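Local structure of beta-N-acetylhexosaminidase (Mycobacterium smegmatis, 4YYF) at residues 202-207 / 246-251. The protein probably hydrolyses terminal non-reducing N-acetyl-D-hexosamine residues from N-acetyl-beta-D-hexosaminides, as a member of glycosyl hydrolase family 3. The protein carries 1 engineered substitution. Numbering follows the deposited sequence.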
loop_
_atom_site.group_PDB
_atom_site.type_symbol
_atom_site.label_atom_id
_atom_site.label_comp_id
_atom_site.label_asym_id
_atom_site.label_seq_id
_atom_site.Cartn_x
_atom_site.Cartn_y
_atom_site.Cartn_z
ATOM N N LEU A 202 -5.266 -4.518 -0.446
ATOM C CA LEU A 202 -6.292 -4.281 -1.465
ATOM C C LEU A 202 -6.145 -2.871 -2.050
ATOM O O LEU A 202 -6.055 -1.901 -1.301
ATOM C CB LEU A 202 -7.677 -4.411 -0.830
ATOM C CG LEU A 202 -7.935 -5.653 0.028
ATOM C CD1 LEU A 202 -9.297 -5.548 0.709
ATOM C CD2 LEU A 202 -7.876 -6.918 -0.828
ATOM N N LYS A 203 -6.138 -2.738 -3.376
ATOM C CA LYS A 203 -5.913 -1.420 -3.999
ATOM C C LYS A 203 -6.727 -1.308 -5.300
ATOM O O LYS A 203 -7.076 -2.343 -5.873
ATOM C CB LYS A 203 -4.407 -1.207 -4.245
ATOM C CG LYS A 203 -3.811 -2.087 -5.342
ATOM C CD LYS A 203 -2.265 -2.074 -5.281
ATOM C CE LYS A 203 -1.648 -2.738 -6.514
ATOM N NZ LYS A 203 -0.145 -2.755 -6.441
ATOM N N HIS A 204 -7.053 -0.101 -5.786
ATOM C CA HIS A 204 -6.699 1.199 -5.206
ATOM C C HIS A 204 -7.985 1.918 -4.750
ATOM O O HIS A 204 -8.739 2.433 -5.575
ATOM C CB HIS A 204 -5.973 2.076 -6.253
ATOM C CG HIS A 204 -4.757 1.441 -6.864
ATOM N ND1 HIS A 204 -4.830 0.539 -7.921
ATOM C CD2 HIS A 204 -3.435 1.583 -6.605
ATOM C CE1 HIS A 204 -3.620 0.150 -8.251
ATOM N NE2 HIS A 204 -2.743 0.770 -7.467
ATOM N N PHE A 205 -8.232 1.953 -3.443
ATOM C CA PHE A 205 -9.482 2.479 -2.869
ATOM C C PHE A 205 -9.669 3.983 -3.129
ATOM O O PHE A 205 -8.717 4.761 -3.018
ATOM C CB PHE A 205 -9.467 2.204 -1.358
ATOM C CG PHE A 205 -10.738 2.558 -0.636
ATOM C CD1 PHE A 205 -10.930 3.837 -0.114
ATOM C CD2 PHE A 205 -11.720 1.594 -0.417
ATOM C CE1 PHE A 205 -12.098 4.159 0.581
ATOM C CE2 PHE A 205 -12.883 1.914 0.283
ATOM C CZ PHE A 205 -13.067 3.202 0.784
ATOM N N PRO A 206 -10.908 4.418 -3.452
ATOM C CA PRO A 206 -12.148 3.642 -3.618
ATOM C C PRO A 206 -12.387 3.122 -5.037
ATOM O O PRO A 206 -13.529 2.797 -5.383
ATOM C CB PRO A 206 -13.226 4.667 -3.282
ATOM C CG PRO A 206 -12.642 5.968 -3.806
ATOM C CD PRO A 206 -11.174 5.867 -3.435
ATOM N N GLY A 207 -11.344 3.056 -5.859
ATOM C CA GLY A 207 -11.485 2.436 -7.170
ATOM C C GLY A 207 -10.857 3.198 -8.323
ATOM O O GLY A 207 -11.324 4.280 -8.688
ATOM N N ALA A 246 -4.656 -5.106 4.533
ATOM C CA ALA A 246 -4.480 -3.661 4.526
ATOM C C ALA A 246 -5.183 -3.121 3.296
ATOM O O ALA A 246 -5.587 -3.880 2.429
ATOM C CB ALA A 246 -3.000 -3.273 4.511
ATOM N N VAL A 247 -5.342 -1.804 3.232
ATOM C CA VAL A 247 -5.944 -1.164 2.071
ATOM C C VAL A 247 -4.986 -0.072 1.608
ATOM O O VAL A 247 -4.357 0.586 2.436
ATOM C CB VAL A 247 -7.315 -0.549 2.426
ATOM C CG1 VAL A 247 -7.856 0.351 1.271
ATOM C CG2 VAL A 247 -8.342 -1.650 2.777
HETATM N N MSE A 248 -4.850 0.096 0.291
HETATM C CA MSE A 248 -4.127 1.238 -0.267
HETATM C C MSE A 248 -5.099 2.193 -0.961
HETATM O O MSE A 248 -5.893 1.777 -1.806
HETATM C CB MSE A 248 -3.081 0.779 -1.285
HETATM C CG MSE A 248 -2.359 1.940 -2.007
HETATM SE SE MSE A 248 -0.978 1.268 -3.238
HETATM C CE MSE A 248 0.352 0.851 -1.927
ATOM N N VAL A 249 -5.018 3.475 -0.616
ATOM C CA VAL A 249 -5.875 4.496 -1.222
ATOM C C VAL A 249 -5.153 5.134 -2.409
ATOM O O VAL A 249 -3.984 5.494 -2.300
ATOM C CB VAL A 249 -6.245 5.585 -0.195
ATOM C CG1 VAL A 249 -7.060 6.685 -0.859
ATOM C CG2 VAL A 249 -7.040 4.983 0.950
ATOM N N GLY A 250 -5.838 5.267 -3.545
ATOM C CA GLY A 250 -5.213 5.828 -4.733
ATOM C C GLY A 250 -5.372 7.341 -4.810
ATOM O O GLY A 250 -5.938 7.955 -3.906
ATOM N N HIS A 251 -4.885 7.945 -5.893
ATOM C CA HIS A 251 -4.836 9.400 -6.002
ATOM C C HIS A 251 -5.980 9.984 -6.837
ATOM O O HIS A 251 -5.970 11.181 -7.154
ATOM C CB HIS A 251 -3.494 9.863 -6.617
ATOM C CG HIS A 251 -2.277 9.363 -5.889
ATOM N ND1 HIS A 251 -2.197 9.300 -4.516
ATOM C CD2 HIS A 251 -1.091 8.908 -6.362
ATOM C CE1 HIS A 251 -1.010 8.824 -4.169
ATOM N NE2 HIS A 251 -0.321 8.582 -5.269
#
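Two rings, H204 and F205, meet strand 246-249 on different sides of a parallel pair in the TIM-type barrel of this family 3 hydrolase. K203 CG sits over the centre of one face of the imidazole, and M248 SE approaches H204 CD2 obliquely at 4.2 Å. The phenyl ring of F205 has P206 CB over the centre of one face; V247 CG1 and V249 CG2 reach it at a slant, V247 CG1 lying 3.6 Å from F205 CB, while Y236 makes an edge-to-face contact. With its CG anti to the backbone N (chi1 -174°), F205 sends the ring away from the neighbouring strand towards helix 267-275.

The pair illustrates how a beta bulge absorbs a slip in register: L202 pairs with V247 but F205 with V249, and cis peptide bonds precede H204 and P206. Each end keeps two backbone bonds, the straightest from M248 N to L202 O (2.8 Å, 174°). K203 NZ forms a salt bridge with E106 and a hydrogen bond to F155 O, and H204 ND1 is hydrogen-bonded to D160; an acetate beside H204 is consistent with a pocket. Beyond the bulge, F205 N donates to M248 O, and G250 N closes onto F205 O at 3.0 Å.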